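Transcription initiation factor IIB (Methanocaldococcus vulcanius, PDB 5O9I) contains a mini-intein of the HINT fold, which probably cuts itself out of the precursor by protein splicing and joins the flanking segments. Local coordinates at residues E10-K15 with F183-G188; V55-S60 with L175-A180; S60-K65 with S152-L157; S98-K103 with G189-N194. All coordinates share one frame; numbering follows the deposited sequence.

Interaction 1. Residues E10-K15 with F183-G188; sequences EPIIIK and FIAGFG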
loop_
_atom_site.group_PDB
_atom_site.type_symbol
_atom_site.label_atom_id
_atom_site.label_comp_id
_atom_site.label_asym_id
_atom_site.label_seq_id
_atom_site.Cartn_x
_atom_site.Cartn_y
_atom_site.Cartn_z
ATOM N N GLU A 10 -9.494 0.569 -1.478
ATOM C CA GLU A 10 -8.363 0.469 -2.411
ATOM C C GLU A 10 -8.111 -0.993 -2.773
ATOM O O GLU A 10 -8.129 -1.868 -1.906
ATOM C CB GLU A 10 -7.104 1.050 -1.802
ATOM C CG GLU A 10 -7.172 2.544 -1.502
ATOM C CD GLU A 10 -7.305 3.407 -2.756
ATOM O OE1 GLU A 10 -7.038 2.894 -3.880
ATOM O OE2 GLU A 10 -7.652 4.619 -2.602
ATOM N N PRO A 11 -7.952 -1.289 -4.074
ATOM C CA PRO A 11 -7.746 -2.661 -4.490
ATOM C C PRO A 11 -6.279 -3.102 -4.448
ATOM O O PRO A 11 -5.349 -2.274 -4.543
ATOM C CB PRO A 11 -8.293 -2.670 -5.918
ATOM C CG PRO A 11 -8.055 -1.292 -6.398
ATOM C CD PRO A 11 -8.151 -0.387 -5.230
ATOM N N ILE A 12 -6.122 -4.409 -4.302
ATOM C CA ILE A 12 -4.839 -5.058 -4.293
ATOM C C ILE A 12 -4.906 -6.382 -5.016
ATOM O O ILE A 12 -5.883 -7.092 -4.994
ATOM C CB ILE A 12 -4.280 -5.405 -2.868
ATOM C CG1 ILE A 12 -5.402 -6.002 -2.029
ATOM C CG2 ILE A 12 -3.632 -4.201 -2.194
ATOM C CD1 ILE A 12 -4.953 -6.531 -0.695
ATOM N N ILE A 13 -3.791 -6.724 -5.601
ATOM C CA ILE A 13 -3.687 -7.966 -6.303
ATOM C C ILE A 13 -3.101 -8.911 -5.284
ATOM O O ILE A 13 -2.040 -8.639 -4.736
ATOM C CB ILE A 13 -2.780 -7.796 -7.513
ATOM C CG1 ILE A 13 -3.340 -6.650 -8.401
ATOM C CG2 ILE A 13 -2.699 -9.125 -8.191
ATOM C CD1 ILE A 13 -2.546 -6.261 -9.628
ATOM N N ILE A 14 -3.773 -10.014 -5.030
ATOM C CA ILE A 14 -3.202 -11.015 -4.152
ATOM C C ILE A 14 -3.172 -12.349 -4.832
ATOM O O ILE A 14 -3.874 -12.554 -5.825
ATOM C CB ILE A 14 -3.983 -11.102 -2.863
ATOM C CG1 ILE A 14 -5.343 -11.741 -3.115
ATOM C CG2 ILE A 14 -4.118 -9.715 -2.205
ATOM C CD1 ILE A 14 -6.217 -11.868 -1.862
ATOM N N LYS A 15 -2.358 -13.240 -4.306
ATOM C CA LYS A 15 -2.499 -14.664 -4.573
ATOM C C LYS A 15 -2.895 -15.472 -3.292
ATOM O O LYS A 15 -2.152 -15.515 -2.306
ATOM C CB LYS A 15 -1.195 -15.143 -5.093
ATOM C CG LYS A 15 -1.273 -16.439 -5.835
ATOM C CD LYS A 15 -0.381 -16.373 -7.083
ATOM C CE LYS A 15 1.090 -16.281 -6.762
ATOM N NZ LYS A 15 1.579 -17.614 -6.290
ATOM N N PHE A 183 4.639 -2.961 -0.505
ATOM C CA PHE A 183 3.698 -3.604 -1.393
ATOM C C PHE A 183 2.940 -2.552 -2.152
ATOM O O PHE A 183 2.972 -1.389 -1.835
ATOM C CB PHE A 183 2.711 -4.434 -0.642
ATOM C CG PHE A 183 1.769 -3.609 0.198
ATOM C CD1 PHE A 183 2.157 -3.155 1.456
ATOM C CD2 PHE A 183 0.493 -3.307 -0.249
ATOM C CE1 PHE A 183 1.311 -2.396 2.256
ATOM C CE2 PHE A 183 -0.370 -2.543 0.539
ATOM C CZ PHE A 183 0.042 -2.079 1.802
ATOM N N ILE A 184 2.226 -2.978 -3.149
ATOM C CA ILE A 184 1.537 -2.000 -3.952
ATOM C C ILE A 184 0.080 -2.160 -3.792
ATOM O O ILE A 184 -0.427 -3.245 -3.510
ATOM C CB ILE A 184 1.927 -2.100 -5.425
ATOM C CG1 ILE A 184 1.305 -3.342 -6.033
ATOM C CG2 ILE A 184 3.465 -2.126 -5.536
ATOM C CD1 ILE A 184 1.843 -3.692 -7.331
ATOM N N ALA A 185 -0.584 -1.051 -4.003
ATOM C CA ALA A 185 -2.031 -1.020 -3.888
ATOM C C ALA A 185 -2.534 0.185 -4.676
ATOM O O ALA A 185 -1.751 1.083 -5.002
ATOM C CB ALA A 185 -2.421 -0.921 -2.421
ATOM N N GLY A 186 -3.825 0.182 -4.995
ATOM C CA GLY A 186 -4.430 1.299 -5.739
ATOM C C GLY A 186 -4.506 0.916 -7.198
ATOM O O GLY A 186 -3.768 0.056 -7.649
ATOM N N PHE A 187 -5.422 1.526 -7.936
ATOM C CA PHE A 187 -5.551 1.182 -9.321
ATOM C C PHE A 187 -4.231 1.396 -10.060
ATOM O O PHE A 187 -3.785 0.479 -10.809
ATOM C CB PHE A 187 -6.735 1.886 -9.983
ATOM C CG PHE A 187 -8.065 1.253 -9.633
ATOM C CD1 PHE A 187 -8.386 -0.031 -10.087
ATOM C CD2 PHE A 187 -8.969 1.908 -8.841
ATOM C CE1 PHE A 187 -9.599 -0.636 -9.754
ATOM C CE2 PHE A 187 -10.217 1.311 -8.531
ATOM C CZ PHE A 187 -10.524 0.034 -8.975
ATOM N N GLY A 188 -3.573 2.522 -9.800
ATOM C CA GLY A 188 -2.273 2.721 -10.378
ATOM C C GLY A 188 -1.071 1.961 -9.747
ATOM O O GLY A 188 0.086 2.160 -10.190
#
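P11 meets F187 and G186 where the start of strand 11-16 passes the end of strand 182-185. The tip of the proline ring, CG, sits over the centre of the F187 ring, 3.7 Å from the centroid. This is a CH-pi contact, and the two side chains cross at about a right angle. P11 CD turns back toward G186 and lies 4.1 Å from its CA. The backbone adds one bond: G186 N donates a hydrogen bond to P11 O at 2.9 Å. It is nearly straight (168°).

The strands run at 131° to each other and belong to different sheets of the HINT fold. Strand 11-16 pairs with 19-24 and 53-58, while 182-185 forms a hairpin with 190-193. G186 begins the turn of that hairpin. With its backbone angles, a CB would press against the carbonyl O of A185.

E10 can be followed outward from CB. Its CG stands anti to the carbonyl carbon, beside the backbone N (chi1 -64°). The chain then bends at chi2, and this turn sets CD. The two carboxylate oxygens part ways. OE1 lies 3.6 Å from G186 CA, and OE2 is hydrogen-bonded to the backbone N of R92.

I12 adds a second apolar touch through one branch: CG2 packs 3.5 Å from A185 CB. The same methyl lies 3.6 Å from I184 O. The I12 side chain also packs on V23 of the neighbouring strand and on I25 and L28 of helix 25-34.

Interaction 2. Residues V55-S60 with L175-A180; sequences VIAFDS and LTVPNA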
loop_
_atom_site.group_PDB
_atom_site.type_symbol
_atom_site.label_atom_id
_atom_site.label_comp_id
_atom_site.label_asym_id
_atom_site.label_seq_id
_atom_site.Cartn_x
_atom_site.Cartn_y
_atom_site.Cartn_z
ATOM N N VAL A 55 1.327 -10.923 -1.786
ATOM C CA VAL A 55 1.130 -9.632 -2.354
ATOM C C VAL A 55 2.339 -9.279 -3.198
ATOM O O VAL A 55 3.400 -9.832 -3.012
ATOM C CB VAL A 55 0.853 -8.699 -1.161
ATOM C CG1 VAL A 55 1.949 -7.726 -0.839
ATOM C CG2 VAL A 55 -0.513 -8.061 -1.310
ATOM N N ILE A 56 2.165 -8.362 -4.119
ATOM C CA ILE A 56 3.274 -7.897 -4.941
ATOM C C ILE A 56 4.101 -6.807 -4.240
ATOM O O ILE A 56 3.567 -5.778 -3.800
ATOM C CB ILE A 56 2.752 -7.355 -6.313
ATOM C CG1 ILE A 56 1.981 -8.448 -7.057
ATOM C CG2 ILE A 56 3.881 -6.982 -7.228
ATOM C CD1 ILE A 56 0.923 -7.847 -7.944
ATOM N N ALA A 57 5.414 -7.081 -4.157
ATOM C CA ALA A 57 6.391 -6.209 -3.502
ATOM C C ALA A 57 7.616 -6.176 -4.322
ATOM O O ALA A 57 7.896 -7.111 -5.030
ATOM C CB ALA A 57 6.745 -6.747 -2.166
ATOM N N PHE A 58 8.362 -5.086 -4.243
ATOM C CA PHE A 58 9.600 -5.028 -4.972
ATOM C C PHE A 58 10.738 -5.543 -4.157
ATOM O O PHE A 58 10.766 -5.367 -2.952
ATOM C CB PHE A 58 9.869 -3.635 -5.451
ATOM C CG PHE A 58 10.313 -2.668 -4.383
ATOM C CD1 PHE A 58 11.672 -2.633 -3.942
ATOM C CD2 PHE A 58 9.465 -1.718 -3.917
ATOM C CE1 PHE A 58 12.097 -1.735 -2.993
ATOM C CE2 PHE A 58 9.901 -0.762 -3.046
ATOM C CZ PHE A 58 11.213 -0.807 -2.539
ATOM N N ASP A 59 11.705 -6.104 -4.858
ATOM C CA ASP A 59 12.850 -6.759 -4.314
ATOM C C ASP A 59 14.026 -5.791 -4.377
ATOM O O ASP A 59 13.895 -4.638 -4.775
ATOM C CB ASP A 59 13.079 -8.108 -5.030
ATOM C CG ASP A 59 13.581 -7.989 -6.494
ATOM O OD1 ASP A 59 13.995 -6.893 -6.944
ATOM O OD2 ASP A 59 13.685 -9.003 -7.243
ATOM N N SER A 60 15.205 -6.253 -3.991
ATOM C CA SER A 60 16.360 -5.386 -3.883
ATOM C C SER A 60 16.919 -4.898 -5.241
ATOM O O SER A 60 17.619 -3.870 -5.283
ATOM C CB SER A 60 17.442 -6.125 -3.112
ATOM O OG SER A 60 17.881 -7.244 -3.849
ATOM N N LEU A 175 -0.809 -4.227 5.870
ATOM C CA LEU A 175 -0.223 -5.546 5.702
ATOM C C LEU A 175 1.215 -5.499 6.198
ATOM O O LEU A 175 1.921 -4.511 6.010
ATOM C CB LEU A 175 -0.153 -5.923 4.216
ATOM C CG LEU A 175 -1.408 -5.861 3.340
ATOM C CD1 LEU A 175 -1.045 -6.011 1.876
ATOM C CD2 LEU A 175 -2.411 -6.929 3.701
ATOM N N THR A 176 1.674 -6.612 6.738
ATOM C CA THR A 176 3.059 -6.824 7.007
ATOM C C THR A 176 3.563 -7.809 5.972
ATOM O O THR A 176 2.976 -8.895 5.799
ATOM C CB THR A 176 3.214 -7.363 8.428
ATOM O OG1 THR A 176 2.723 -6.358 9.324
ATOM C CG2 THR A 176 4.654 -7.657 8.767
ATOM N N VAL A 177 4.672 -7.442 5.323
ATOM C CA VAL A 177 5.263 -8.250 4.271
ATOM C C VAL A 177 6.743 -8.489 4.650
ATOM O O VAL A 177 7.600 -7.633 4.476
ATOM C CB VAL A 177 5.156 -7.550 2.905
ATOM C CG1 VAL A 177 5.620 -8.469 1.803
ATOM C CG2 VAL A 177 3.725 -7.142 2.603
ATOM N N PRO A 178 7.050 -9.664 5.177
ATOM C CA PRO A 178 8.421 -9.970 5.491
ATOM C C PRO A 178 9.371 -9.890 4.320
ATOM O O PRO A 178 8.961 -10.113 3.190
ATOM C CB PRO A 178 8.353 -11.428 5.979
ATOM C CG PRO A 178 6.939 -11.776 6.172
ATOM C CD PRO A 178 6.123 -10.574 5.839
ATOM N N ASN A 179 10.635 -9.596 4.600
ATOM C CA ASN A 179 11.695 -9.588 3.566
ATOM C C ASN A 179 11.513 -8.537 2.499
ATOM O O ASN A 179 12.080 -8.672 1.469
ATOM C CB ASN A 179 11.845 -10.978 2.852
ATOM C CG ASN A 179 12.131 -12.134 3.828
ATOM O OD1 ASN A 179 13.095 -12.067 4.587
ATOM N ND2 ASN A 179 11.347 -13.232 3.752
ATOM N N ALA A 180 10.767 -7.476 2.735
ATOM C CA ALA A 180 10.450 -6.501 1.688
ATOM C C ALA A 180 9.948 -5.204 2.261
ATOM O O ALA A 180 10.306 -4.132 1.782
ATOM C CB ALA A 180 9.425 -7.081 0.758
#
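V55 and V177 are the closest pair across 55-60 and 175-180, yet their CA atoms are 7.9 Å apart, and no hydrogen bond joins the two backbones. The contact rests mainly on apolar side chains. V55 splits its two methyls between two partners. CG2 meets L175 CD1 at 3.8 Å, and the two side chains reach toward each other tip to tip. L175 CD1 is the extended branch, with chi2 at 169°. CG1 of V55 turns to V177 instead and touches its CG2 at 3.9 Å. Here the side chains cross at about a right angle. V177 CG1 is anti to the backbone N (chi1 -173°) and comes to 4.5 Å from A57 CB, a looser touch.

V55 and L175 join two sheets of the HINT fold, and the chain after L175 adds V177 and A180. Strand 53-58 lies between 11-16 and 64-68, while strand 171-176 lies between 6-7 and 71-76. F183 packs on both V55 and L175, and I14 also touches V55.

After V177 the chain turns back at P178 and N179. This returns A180 to the partner strand, where its CB meets A57 CB at 4.0 Å. The same methyl is 4.3 Å from F58 O. The backbone N of F58 is hydrogen-bonded to N182 OD1, just beyond this turn.

Interaction 3. Residues S60-K65 with S152-L157; sequences SNYKFK and SDFIFL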
loop_
_atom_site.group_PDB
_atom_site.type_symbol
_atom_site.label_atom_id
_atom_site.label_comp_id
_atom_site.label_asym_id
_atom_site.label_seq_id
_atom_site.Cartn_x
_atom_site.Cartn_y
_atom_site.Cartn_z
ATOM N N SER A 60 15.205 -6.253 -3.991
ATOM C CA SER A 60 16.360 -5.386 -3.883
ATOM C C SER A 60 16.919 -4.898 -5.241
ATOM O O SER A 60 17.619 -3.870 -5.283
ATOM C CB SER A 60 17.442 -6.125 -3.112
ATOM O OG SER A 60 17.881 -7.244 -3.849
ATOM N N ASN A 61 16.609 -5.623 -6.321
ATOM C CA ASN A 61 16.723 -5.097 -7.698
ATOM C C ASN A 61 15.595 -4.210 -8.215
ATOM O O ASN A 61 15.630 -3.804 -9.377
ATOM C CB ASN A 61 16.882 -6.250 -8.653
ATOM C CG ASN A 61 18.150 -6.984 -8.405
ATOM O OD1 ASN A 61 19.186 -6.361 -8.222
ATOM N ND2 ASN A 61 18.093 -8.280 -8.405
ATOM N N TYR A 62 14.654 -3.849 -7.353
ATOM C CA TYR A 62 13.534 -3.002 -7.728
ATOM C C TYR A 62 12.564 -3.674 -8.708
ATOM O O TYR A 62 11.891 -2.979 -9.471
ATOM C CB TYR A 62 14.001 -1.629 -8.265
ATOM C CG TYR A 62 14.668 -0.656 -7.338
ATOM C CD1 TYR A 62 14.681 -0.838 -5.928
ATOM C CD2 TYR A 62 15.301 0.478 -7.875
ATOM C CE1 TYR A 62 15.324 0.089 -5.100
ATOM C CE2 TYR A 62 15.953 1.403 -7.049
ATOM C CZ TYR A 62 15.981 1.188 -5.681
ATOM O OH TYR A 62 16.593 2.130 -4.914
ATOM N N LYS A 63 12.478 -5.002 -8.632
ATOM C CA LYS A 63 11.592 -5.789 -9.440
ATOM C C LYS A 63 10.502 -6.405 -8.591
ATOM O O LYS A 63 10.768 -6.871 -7.501
ATOM C CB LYS A 63 12.366 -6.913 -10.072
ATOM C CG LYS A 63 13.519 -6.478 -10.971
ATOM C CD LYS A 63 13.072 -5.806 -12.268
ATOM C CE LYS A 63 12.077 -6.697 -13.048
ATOM N NZ LYS A 63 11.650 -6.073 -14.334
ATOM N N PHE A 64 9.289 -6.457 -9.125
ATOM C CA PHE A 64 8.163 -7.032 -8.482
ATOM C C PHE A 64 8.175 -8.550 -8.461
ATOM O O PHE A 64 8.747 -9.233 -9.340
ATOM C CB PHE A 64 6.863 -6.550 -9.111
ATOM C CG PHE A 64 6.599 -5.087 -8.922
ATOM C CD1 PHE A 64 6.790 -4.473 -7.712
ATOM C CD2 PHE A 64 6.152 -4.340 -9.970
ATOM C CE1 PHE A 64 6.578 -3.129 -7.541
ATOM C CE2 PHE A 64 5.886 -2.966 -9.825
ATOM C CZ PHE A 64 6.121 -2.364 -8.604
ATOM N N LYS A 65 7.682 -9.037 -7.330
ATOM C CA LYS A 65 7.402 -10.465 -7.146
ATOM C C LYS A 65 6.396 -10.685 -6.004
ATOM O O LYS A 65 6.193 -9.827 -5.118
ATOM C CB LYS A 65 8.680 -11.290 -6.982
ATOM C CG LYS A 65 9.339 -11.323 -5.621
ATOM C CD LYS A 65 10.397 -12.453 -5.668
ATOM C CE LYS A 65 11.174 -12.664 -4.362
ATOM N NZ LYS A 65 12.394 -11.793 -4.120
ATOM N N SER A 152 14.032 -1.015 -13.383
ATOM C CA SER A 152 13.097 -1.301 -12.333
ATOM C C SER A 152 11.729 -1.551 -12.941
ATOM O O SER A 152 11.526 -1.176 -14.088
ATOM C CB SER A 152 13.046 -0.082 -11.386
ATOM O OG SER A 152 12.370 1.005 -11.970
ATOM N N ASP A 153 10.784 -2.102 -12.169
ATOM C CA ASP A 153 9.414 -2.117 -12.616
ATOM C C ASP A 153 8.670 -0.874 -12.176
ATOM O O ASP A 153 7.487 -0.874 -12.018
ATOM C CB ASP A 153 8.638 -3.367 -12.115
ATOM C CG ASP A 153 9.209 -4.691 -12.628
ATOM O OD1 ASP A 153 9.761 -4.729 -13.705
ATOM O OD2 ASP A 153 9.059 -5.746 -11.990
ATOM N N PHE A 154 9.351 0.229 -11.918
ATOM C CA PHE A 154 8.698 1.485 -11.542
ATOM C C PHE A 154 8.459 2.472 -12.689
ATOM O O PHE A 154 9.131 2.474 -13.706
ATOM C CB PHE A 154 9.580 2.229 -10.536
ATOM C CG PHE A 154 9.947 1.447 -9.323
ATOM C CD1 PHE A 154 9.001 0.624 -8.661
ATOM C CD2 PHE A 154 11.226 1.560 -8.803
ATOM C CE1 PHE A 154 9.356 -0.092 -7.525
ATOM C CE2 PHE A 154 11.597 0.858 -7.683
ATOM C CZ PHE A 154 10.663 0.040 -7.028
ATOM N N ILE A 155 7.518 3.370 -12.436
ATOM C CA ILE A 155 7.438 4.611 -13.090
ATOM C C ILE A 155 7.436 5.697 -11.996
ATOM O O ILE A 155 7.019 5.424 -10.839
ATOM C CB ILE A 155 6.194 4.739 -13.971
ATOM C CG1 ILE A 155 4.928 4.478 -13.177
ATOM C CG2 ILE A 155 6.322 3.768 -15.132
ATOM C CD1 ILE A 155 3.702 4.787 -13.991
ATOM N N PHE A 156 7.866 6.923 -12.382
ATOM C CA PHE A 156 8.008 8.029 -11.497
ATOM C C PHE A 156 7.111 9.145 -12.019
ATOM O O PHE A 156 7.291 9.601 -13.129
ATOM C CB PHE A 156 9.484 8.430 -11.470
ATOM C CG PHE A 156 10.392 7.272 -11.250
ATOM C CD1 PHE A 156 10.516 6.717 -9.993
ATOM C CD2 PHE A 156 11.010 6.670 -12.312
ATOM C CE1 PHE A 156 11.264 5.575 -9.775
ATOM C CE2 PHE A 156 11.764 5.514 -12.137
ATOM C CZ PHE A 156 11.892 4.947 -10.837
ATOM N N LEU A 157 6.121 9.566 -11.228
ATOM C CA LEU A 157 5.118 10.498 -11.667
ATOM C C LEU A 157 5.010 11.606 -10.655
ATOM O O LEU A 157 5.312 11.382 -9.462
ATOM C CB LEU A 157 3.768 9.782 -11.822
ATOM C CG LEU A 157 3.642 8.789 -12.999
ATOM C CD1 LEU A 157 2.233 8.253 -13.109
ATOM C CD2 LEU A 157 4.081 9.362 -14.360
#
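F154 stands between Y62 and F64, and the three rings form an aromatic cluster. Over one face of F154 lies Y62 O, offset toward the rim. F154 turns an edge toward the face of F64 in an offset edge-to-face pair, with centroids 6.0 Å apart and planes at 74°. The Y62 ring meets F154 obliquely, with planes at 46°; F154 CE2 comes to 3.4 Å from Y62 CG. At the edge of the Y62 ring, near its plane, lies S152 CB. Farther out, Y62 OH is hydrogen-bonded to V107 N.

The F64 ring also slides past the D153 side chain, and F64 CD2 is 3.4 Å from D153 CB. An alanine in place of F64 would probably open a gap beside D153 CB and leave the edge of F154 without the face it packs against.

The backbones are tied by D153 N, which donates to Y62 O at 3.0 Å. S152 OG accepts from F154 N at 3.1 Å, an ST turn, and is also bonded to L149 O. The contact joins the turn before strand 64-68 to the start of strand 154-162, and so links two sheets of the HINT fold.

D153 is held by both carboxylate oxygens. OD2 accepts from F64 N at 3.0 Å, on the anti side and 28° out of the carboxylate plane. OD1 forms a salt bridge with K63 NZ, modelled so short that its exact length is doubtful. The amide, with the lysine beside it, would help to hold this carboxylate and would probably favour its charged form.

Interaction 4. Residues S98-K103 with G189-N194; sequences SVFTVK and GFVLHN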
loop_
_atom_site.group_PDB
_atom_site.type_symbol
_atom_site.label_atom_id
_atom_site.label_comp_id
_atom_site.label_asym_id
_atom_site.label_seq_id
_atom_site.Cartn_x
_atom_site.Cartn_y
_atom_site.Cartn_z
ATOM N N SER A 98 3.679 5.935 4.768
ATOM C CA SER A 98 4.727 6.334 3.862
ATOM C C SER A 98 4.621 5.670 2.469
ATOM O O SER A 98 4.165 4.535 2.331
ATOM C CB SER A 98 6.078 6.052 4.551
ATOM O OG SER A 98 5.876 5.119 5.643
ATOM N N VAL A 99 5.008 6.440 1.457
ATOM C CA VAL A 99 5.155 5.999 0.090
ATOM C C VAL A 99 6.614 6.199 -0.264
ATOM O O VAL A 99 7.434 6.272 0.644
ATOM C CB VAL A 99 4.215 6.760 -0.858
ATOM C CG1 VAL A 99 2.783 6.667 -0.352
ATOM C CG2 VAL A 99 4.641 8.210 -1.035
ATOM N N PHE A 100 6.970 6.227 -1.541
ATOM C CA PHE A 100 8.369 6.349 -1.903
ATOM C C PHE A 100 8.540 7.499 -2.864
ATOM O O PHE A 100 7.614 7.840 -3.605
ATOM C CB PHE A 100 8.889 5.096 -2.582
ATOM C CG PHE A 100 9.102 3.927 -1.661
ATOM C CD1 PHE A 100 8.041 3.058 -1.346
ATOM C CD2 PHE A 100 10.363 3.643 -1.147
ATOM C CE1 PHE A 100 8.239 1.958 -0.526
ATOM C CE2 PHE A 100 10.561 2.523 -0.348
ATOM C CZ PHE A 100 9.511 1.691 -0.027
ATOM N N THR A 101 9.732 8.072 -2.860
ATOM C CA THR A 101 10.072 9.099 -3.806
ATOM C C THR A 101 11.480 8.782 -4.233
ATOM O O THR A 101 12.067 7.802 -3.775
ATOM C CB THR A 101 9.941 10.529 -3.205
ATOM O OG1 THR A 101 10.024 11.493 -4.248
ATOM C CG2 THR A 101 11.035 10.810 -2.134
ATOM N N VAL A 102 12.003 9.585 -5.143
ATOM C CA VAL A 102 13.375 9.423 -5.578
ATOM C C VAL A 102 14.208 10.439 -4.844
ATOM O O VAL A 102 13.737 11.545 -4.558
ATOM C CB VAL A 102 13.564 9.604 -7.094
ATOM C CG1 VAL A 102 15.040 9.477 -7.499
ATOM C CG2 VAL A 102 12.702 8.586 -7.822
ATOM N N LYS A 103 15.424 10.040 -4.484
ATOM C CA LYS A 103 16.408 10.994 -4.174
ATOM C C LYS A 103 17.784 10.372 -4.351
ATOM O O LYS A 103 18.055 9.279 -3.858
ATOM C CB LYS A 103 16.171 11.550 -2.785
ATOM C CG LYS A 103 16.980 12.794 -2.514
ATOM C CD LYS A 103 16.517 14.069 -3.264
ATOM C CE LYS A 103 17.392 15.321 -2.963
ATOM N NZ LYS A 103 18.029 15.430 -1.596
ATOM N N GLY A 189 -1.271 1.121 -8.738
ATOM C CA GLY A 189 -0.161 0.378 -8.199
ATOM C C GLY A 189 0.850 1.263 -7.508
ATOM O O GLY A 189 2.039 1.174 -7.706
ATOM N N PHE A 190 0.356 2.146 -6.695
ATOM C CA PHE A 190 1.192 2.970 -5.892
ATOM C C PHE A 190 1.960 2.088 -4.923
ATOM O O PHE A 190 1.339 1.242 -4.245
ATOM C CB PHE A 190 0.314 3.877 -5.066
ATOM C CG PHE A 190 -0.163 5.099 -5.781
ATOM C CD1 PHE A 190 -1.359 5.098 -6.456
ATOM C CD2 PHE A 190 0.526 6.308 -5.644
ATOM C CE1 PHE A 190 -1.821 6.277 -7.077
ATOM C CE2 PHE A 190 0.064 7.477 -6.243
ATOM C CZ PHE A 190 -1.101 7.462 -6.965
ATOM N N VAL A 191 3.267 2.320 -4.809
ATOM C CA VAL A 191 4.098 1.534 -3.862
ATOM C C VAL A 191 4.047 2.108 -2.436
ATOM O O VAL A 191 4.381 3.286 -2.222
ATOM C CB VAL A 191 5.574 1.543 -4.252
ATOM C CG1 VAL A 191 6.355 0.602 -3.377
ATOM C CG2 VAL A 191 5.721 1.198 -5.736
ATOM N N LEU A 192 3.680 1.281 -1.462
ATOM C CA LEU A 192 3.551 1.709 -0.073
ATOM C C LEU A 192 4.661 1.117 0.738
ATOM O O LEU A 192 5.051 -0.009 0.458
ATOM C CB LEU A 192 2.243 1.164 0.474
ATOM C CG LEU A 192 0.944 1.962 0.216
ATOM C CD1 LEU A 192 1.019 2.895 -0.976
ATOM C CD2 LEU A 192 -0.214 1.036 -0.052
ATOM N N HIS A 193 5.167 1.860 1.725
ATOM C CA HIS A 193 6.257 1.399 2.654
ATOM C C HIS A 193 5.764 1.115 4.061
ATOM O O HIS A 193 5.005 1.913 4.629
ATOM C CB HIS A 193 7.334 2.477 2.779
ATOM C CG HIS A 193 8.486 2.082 3.652
ATOM N ND1 HIS A 193 9.297 0.993 3.387
ATOM C CD2 HIS A 193 8.974 2.642 4.781
ATOM C CE1 HIS A 193 10.225 0.893 4.324
ATOM N NE2 HIS A 193 10.060 1.889 5.177
ATOM N N ASN A 194 6.230 0.018 4.646
ATOM C CA ASN A 194 5.805 -0.376 6.023
ATOM C C ASN A 194 6.460 0.461 7.145
ATOM O O ASN A 194 7.655 0.717 7.094
ATOM C CB ASN A 194 6.075 -1.881 6.238
ATOM C CG ASN A 194 4.975 -2.768 5.662
ATOM O OD1 ASN A 194 3.894 -2.276 5.228
ATOM N ND2 ASN A 194 5.232 -4.106 5.668
#
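H193 N donates to S98 O at 2.9 Å, the main polar bond between 98-103 and 189-194. It is almost straight (173°). S98 OG makes a second, weak bond to H193 O at 3.5 Å. Several backbone groups have partners elsewhere: V99 bonds with I110 and T101 with V108, in the hairpin formed with strand 106-111. L192 bonds with F183 of the neighbouring strand. T101 OG1 is satisfied by I120 O.

V191 O and L192 O both lie at the edge of the F100 ring, in its plane. L192 O is 3.9 Å from F100 CE1. The ring also packs against side chains along one strand: CD1 meets V191 CG1 at 3.6 Å, and CE1 meets H193 CB at 3.5 Å. CZ comes to 3.5 Å from H193 ND1, and the F100 and H193 rings lie oblique to each other. H193 CG is anti to its backbone N (chi1 -178°), which starts the imidazole off beside F100. An alanine at F100 would probably leave the H193 ring freer to turn and open a gap beside V191 CG1 and H193 CB. Away from the ring, V99 CG1 touches L192 CD1 at 4.2 Å.

H193 and N194 match the histidine-asparagine pair that typically ends an intein, where the asparagine takes part in C-terminal cleavage. H97, which touches L192, is probably the histidine of the other splicing motif. This contact would then bring strands from two splicing motifs together in the HINT fold.

From the N terminus, 10-15 waits longest of the first three contacts for its partner. Segments 55-60 and 60-65 follow and share S60. Interaction 3 closes first, when 152-157 returns to 60-65. Interaction 2 closes next at 175-180 and encloses it. Interaction 1 closes at 183-188 around both. Interaction 4 opens at 98-103, within all three loops, and closes last at 189-194, so it crosses each of them. Strands 11-16, 53-58 and 64-68 put interactions 1, 2 and 3 on one sheet. The hairpin of 182-185 with 190-193 joins interactions 1 and 4, and I184 N probably bonds to I56 O, tying interaction 1 to 2.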